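Local structure of protein Amuc_1100 (Akkermansia muciniphila, 6KNY) at residues Gly50-Ala55 and Ala168-Met173; Asn191-Met196 and Val269-Val274. The protein is of unknown function but is probably anchored in the membrane by a transmembrane helix. All coordinates share one frame; numbering follows the deposited sequence.

Contact 1. Residues Gly50-Ala55 and Ala168-Met173; sequences GSLETA and APWTPM
The six-membered part of the Trp170 indole and the ring of Pro169 receive a single methyl group, CD2 of Leu52. The methyl approaches the indole obliquely and lies 4.2 Å from Trp170 CE3. On the proline it meets the CB corner, with Leu52 CD2 3.8 Å from Pro169 CB. The two rings adjoin here, since Pro169 CB is 3.9 Å from Trp170 CE3, and one methyl can touch both. The leucine side chain crosses each of them at about a right angle. Its CG is anti to the backbone N (chi1 -172°), which carries the branch from the helix toward the rings. The contact is apolar throughout and lies at the surface. It joins the short helix 51-55, near the start of the modelled chain, to the entry of strand 170-181, the middle strand of a mixed five-stranded sheet. Gly50 is the N-cap of the helix, and its O accepts the backbone N of Thr54 at 3.0 Å. All three touching residues also meet a crystal neighbour, so their exact placement may owe something to the lattice. Polar ties lie nearby: Glu53 OE2 is hydrogen-bonded to Lys280 N, while Asn277 ND2 hydrogen-bonds to both Thr171 OG1 and Ala168 O.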
loop_
_atom_site.group_PDB
_atom_site.type_symbol
_atom_site.label_atom_id
_atom_site.label_comp_id
_atom_site.label_asym_id
_atom_site.label_seq_id
_atom_site.Cartn_x
_atom_site.Cartn_y
_atom_site.Cartn_z
ATOM N N GLY A 50 19.409 0.384 19.281
ATOM C CA GLY A 50 19.697 1.730 18.844
ATOM C C GLY A 50 18.445 2.599 18.818
ATOM O O GLY A 50 17.313 2.144 19.024
ATOM N N SER A 51 18.664 3.891 18.549
ATOM C CA SER A 51 17.566 4.856 18.624
ATOM C C SER A 51 16.500 4.601 17.554
ATOM O O SER A 51 15.300 4.728 17.832
ATOM C CB SER A 51 18.115 6.288 18.549
ATOM O OG SER A 51 18.833 6.525 17.361
ATOM N N LEU A 52 16.898 4.184 16.348
ATOM C CA LEU A 52 15.891 3.920 15.312
ATOM C C LEU A 52 15.045 2.693 15.650
ATOM O O LEU A 52 13.813 2.710 15.484
ATOM C CB LEU A 52 16.566 3.736 13.954
ATOM C CG LEU A 52 15.657 3.638 12.724
ATOM C CD1 LEU A 52 15.093 5.029 12.353
ATOM C CD2 LEU A 52 16.421 3.023 11.566
ATOM N N GLU A 53 15.694 1.620 16.111
ATOM C CA GLU A 53 14.989 0.404 16.514
ATOM C C GLU A 53 13.988 0.682 17.627
ATOM O O GLU A 53 12.869 0.164 17.600
ATOM C CB GLU A 53 15.995 -0.656 16.970
ATOM C CG GLU A 53 16.895 -1.182 15.855
ATOM C CD GLU A 53 18.079 -0.254 15.548
ATOM O OE1 GLU A 53 18.171 0.859 16.127
ATOM O OE2 GLU A 53 18.918 -0.640 14.709
ATOM N N THR A 54 14.383 1.480 18.623
ATOM C CA THR A 54 13.473 1.850 19.708
ATOM C C THR A 54 12.266 2.605 19.178
ATOM O O THR A 54 11.114 2.273 19.484
ATOM C CB THR A 54 14.184 2.736 20.729
ATOM O OG1 THR A 54 15.278 2.044 21.316
ATOM C CG2 THR A 54 13.210 3.138 21.840
ATOM N N ALA A 55 12.520 3.657 18.406
ATOM C CA ALA A 55 11.458 4.574 18.025
ATOM C C ALA A 55 10.404 3.893 17.167
ATOM O O ALA A 55 9.235 4.274 17.221
ATOM C CB ALA A 55 12.048 5.780 17.275
ATOM N N ALA A 168 21.525 2.050 3.450
ATOM C CA ALA A 168 20.926 2.857 4.483
ATOM C C ALA A 168 20.045 2.078 5.432
ATOM O O ALA A 168 19.594 1.036 5.119
ATOM C CB ALA A 168 20.163 3.996 3.866
ATOM N N PRO A 169 19.801 2.617 6.601
ATOM C CA PRO A 169 19.025 1.860 7.600
ATOM C C PRO A 169 17.593 1.563 7.183
ATOM O O PRO A 169 16.974 0.660 7.775
ATOM C CB PRO A 169 19.053 2.771 8.840
ATOM C CG PRO A 169 20.188 3.695 8.606
ATOM C CD PRO A 169 20.231 3.920 7.135
ATOM N N TRP A 170 17.027 2.325 6.234
ATOM C CA TRP A 170 15.715 2.027 5.681
ATOM C C TRP A 170 15.726 2.365 4.197
ATOM O O TRP A 170 16.583 3.109 3.714
ATOM C CB TRP A 170 14.588 2.800 6.397
ATOM C CG TRP A 170 14.605 4.285 6.123
ATOM C CD1 TRP A 170 13.991 4.952 5.080
ATOM C CD2 TRP A 170 15.298 5.283 6.879
ATOM N NE1 TRP A 170 14.259 6.304 5.166
ATOM C CE2 TRP A 170 15.059 6.530 6.254
ATOM C CE3 TRP A 170 16.103 5.245 8.022
ATOM C CZ2 TRP A 170 15.589 7.728 6.745
ATOM C CZ3 TRP A 170 16.626 6.426 8.508
ATOM C CH2 TRP A 170 16.370 7.655 7.866
ATOM N N THR A 171 14.764 1.800 3.478
ATOM C CA THR A 171 14.550 2.079 2.062
ATOM C C THR A 171 13.114 2.541 1.904
ATOM O O THR A 171 12.191 1.809 2.298
ATOM C CB THR A 171 14.795 0.848 1.196
ATOM O OG1 THR A 171 16.171 0.464 1.294
ATOM C CG2 THR A 171 14.374 1.107 -0.293
ATOM N N PRO A 172 12.877 3.753 1.410
ATOM C CA PRO A 172 11.502 4.216 1.213
ATOM C C PRO A 172 10.941 3.631 -0.066
ATOM O O PRO A 172 11.641 3.526 -1.078
ATOM C CB PRO A 172 11.656 5.740 1.081
ATOM C CG PRO A 172 13.015 5.898 0.395
ATOM C CD PRO A 172 13.883 4.725 0.939
ATOM N N MET A 173 9.652 3.296 -0.043
ATOM C CA MET A 173 9.003 2.747 -1.232
ATOM C C MET A 173 7.813 3.613 -1.617
ATOM O O MET A 173 6.809 3.636 -0.886
ATOM C CB MET A 173 8.579 1.300 -0.990
ATOM C CG MET A 173 9.776 0.395 -0.642
ATOM S SD MET A 173 9.271 -1.311 -0.396
ATOM C CE MET A 173 10.846 -2.127 -0.061
#

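Contact 2. Residues Asn191-Met196 and Val269-Val274; sequences NAITGM and VSLNLV
Ile193 meets two strand residues, Val269 and Leu271, with two separate methyl groups. The contact packs a helix on a sheet within a beta-alpha-beta crossover. Strand 170-181 leads into helix 183-194, which leads on to strand 201-210. Strand 265-276 lies between those two parallel strands and runs antiparallel to both. Ile193, in the last turn of the helix, has the most surface buried here. Its CB points toward the strand, and its two branches separate from there. The longer branch has CG1 anti to the carbonyl carbon (chi1 -67°) and is then extended, with chi2 173°. It ends at Val269, where the two side chains meet tip to tip. The shorter branch, CG2, turns to Leu271, and these two side chains cross obliquely. Val269 and Leu271 are two residues apart on the strand, and both direct their side chains to the helix face of the sheet. The intervening Ser270 faces the other way. The backbones of Val269 and Leu271 are hydrogen-bonded to Ile177 and Leu175 of strand 170-181. All three touching residues are buried, and Leu134 of helix 117-134 also packs on Ile193. No hydrogen bond joins the two segments, whose nearest CA atoms, those of Ile193 and Leu271, are 9.3 Å apart. Ile193 CD1 lies 4.1 Å from Val269 CG1. The closest touch is Ile193 CG2 to Leu271 CD2 at 3.8 Å.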
loop_
_atom_site.group_PDB
_atom_site.type_symbol
_atom_site.label_atom_id
_atom_site.label_comp_id
_atom_site.label_asym_id
_atom_site.label_seq_id
_atom_site.Cartn_x
_atom_site.Cartn_y
_atom_site.Cartn_z
ATOM N N ASN A 191 -6.926 8.794 9.080
ATOM C CA ASN A 191 -6.433 8.195 10.322
ATOM C C ASN A 191 -5.956 6.766 10.101
ATOM O O ASN A 191 -5.012 6.311 10.753
ATOM C CB ASN A 191 -7.494 8.208 11.422
ATOM C CG ASN A 191 -7.034 7.424 12.669
ATOM O OD1 ASN A 191 -6.229 7.911 13.471
ATOM N ND2 ASN A 191 -7.506 6.189 12.797
ATOM N N ALA A 192 -6.588 6.038 9.182
ATOM C CA ALA A 192 -6.199 4.643 8.975
ATOM C C ALA A 192 -4.808 4.535 8.354
ATOM O O ALA A 192 -4.039 3.618 8.685
ATOM C CB ALA A 192 -7.242 3.937 8.102
ATOM N N ILE A 193 -4.466 5.458 7.454
ATOM C CA ILE A 193 -3.159 5.419 6.797
ATOM C C ILE A 193 -2.045 5.523 7.821
ATOM O O ILE A 193 -1.045 4.790 7.759
ATOM C CB ILE A 193 -3.052 6.545 5.750
ATOM C CG1 ILE A 193 -4.006 6.302 4.584
ATOM C CG2 ILE A 193 -1.611 6.671 5.254
ATOM C CD1 ILE A 193 -4.053 7.457 3.617
ATOM N N THR A 194 -2.197 6.425 8.783
ATOM C CA THR A 194 -1.128 6.701 9.726
ATOM C C THR A 194 -1.246 5.918 11.019
ATOM O O THR A 194 -0.308 5.932 11.819
ATOM C CB THR A 194 -1.084 8.194 10.033
ATOM O OG1 THR A 194 -2.354 8.612 10.555
ATOM C CG2 THR A 194 -0.778 8.972 8.749
ATOM N N GLY A 195 -2.365 5.234 11.236
ATOM C CA GLY A 195 -2.541 4.387 12.392
ATOM C C GLY A 195 -2.217 2.936 12.155
ATOM O O GLY A 195 -2.509 2.109 13.018
ATOM N N MET A 196 -1.630 2.603 11.010
ATOM C CA MET A 196 -1.220 1.239 10.701
ATOM C C MET A 196 -0.314 0.671 11.782
ATOM O O MET A 196 0.604 1.336 12.264
ATOM C CB MET A 196 -0.470 1.205 9.368
ATOM C CG MET A 196 -1.268 1.609 8.167
ATOM S SD MET A 196 -1.879 0.138 7.352
ATOM C CE MET A 196 -3.519 0.071 8.056
ATOM N N VAL A 269 -2.982 11.209 -2.011
ATOM C CA VAL A 269 -1.853 11.200 -1.111
ATOM C C VAL A 269 -0.646 10.442 -1.646
ATOM O O VAL A 269 -0.793 9.415 -2.250
ATOM C CB VAL A 269 -2.254 10.677 0.281
ATOM C CG1 VAL A 269 -2.767 9.270 0.211
ATOM C CG2 VAL A 269 -1.086 10.727 1.220
ATOM N N SER A 270 0.508 11.059 -1.418
ATOM C CA SER A 270 1.795 10.487 -1.790
ATOM C C SER A 270 2.423 9.913 -0.530
ATOM O O SER A 270 2.601 10.633 0.459
ATOM C CB SER A 270 2.687 11.561 -2.410
ATOM O OG SER A 270 3.922 11.035 -2.828
ATOM N N LEU A 271 2.756 8.622 -0.562
ATOM C CA LEU A 271 3.265 7.942 0.611
ATOM C C LEU A 271 4.645 7.370 0.335
ATOM O O LEU A 271 4.999 7.067 -0.812
ATOM C CB LEU A 271 2.309 6.827 1.026
ATOM C CG LEU A 271 0.881 7.305 1.336
ATOM C CD1 LEU A 271 -0.080 6.130 1.304
ATOM C CD2 LEU A 271 0.817 8.002 2.687
ATOM N N ASN A 272 5.439 7.255 1.394
ATOM C CA ASN A 272 6.638 6.428 1.381
ATOM C C ASN A 272 6.447 5.342 2.426
ATOM O O ASN A 272 6.340 5.638 3.623
ATOM C CB ASN A 272 7.894 7.246 1.653
ATOM C CG ASN A 272 8.260 8.165 0.482
ATOM O OD1 ASN A 272 8.781 7.725 -0.540
ATOM N ND2 ASN A 272 8.005 9.447 0.647
ATOM N N LEU A 273 6.350 4.097 1.961
ATOM C CA LEU A 273 6.410 2.935 2.839
ATOM C C LEU A 273 7.852 2.754 3.294
ATOM O O LEU A 273 8.765 2.690 2.466
ATOM C CB LEU A 273 5.922 1.695 2.090
ATOM C CG LEU A 273 6.089 0.319 2.750
ATOM C CD1 LEU A 273 5.267 0.228 4.038
ATOM C CD2 LEU A 273 5.748 -0.815 1.744
ATOM N N VAL A 274 8.071 2.669 4.599
ATOM C CA VAL A 274 9.425 2.613 5.141
ATOM C C VAL A 274 9.804 1.144 5.328
ATOM O O VAL A 274 9.218 0.450 6.167
ATOM C CB VAL A 274 9.517 3.404 6.452
ATOM C CG1 VAL A 274 10.909 3.297 7.064
ATOM C CG2 VAL A 274 9.124 4.880 6.192
#

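In the fold
Contacts 1 and 2 have centres 16 Å apart and share one sheet. Their strands, 170-181 and 265-276, are antiparallel neighbours. Met173 N and Leu273 O are 2.7 Å apart, a probable hydrogen bond between the two contacts. Side chains also meet across the strands: Trp170 CB is 3.8 Å from Val274 CG1, and Pro172 CB is 3.9 Å from Asn272 OD1. The centre of contact 1 lies about 19 Å, and that of contact 2 about 8 Å, from the centre of the chain. Along the chain contact 1 closes before contact 2 opens, and strand 170-181 is followed by helix 183-194. The function of the protein is unknown, so neither contact can be tied to a site.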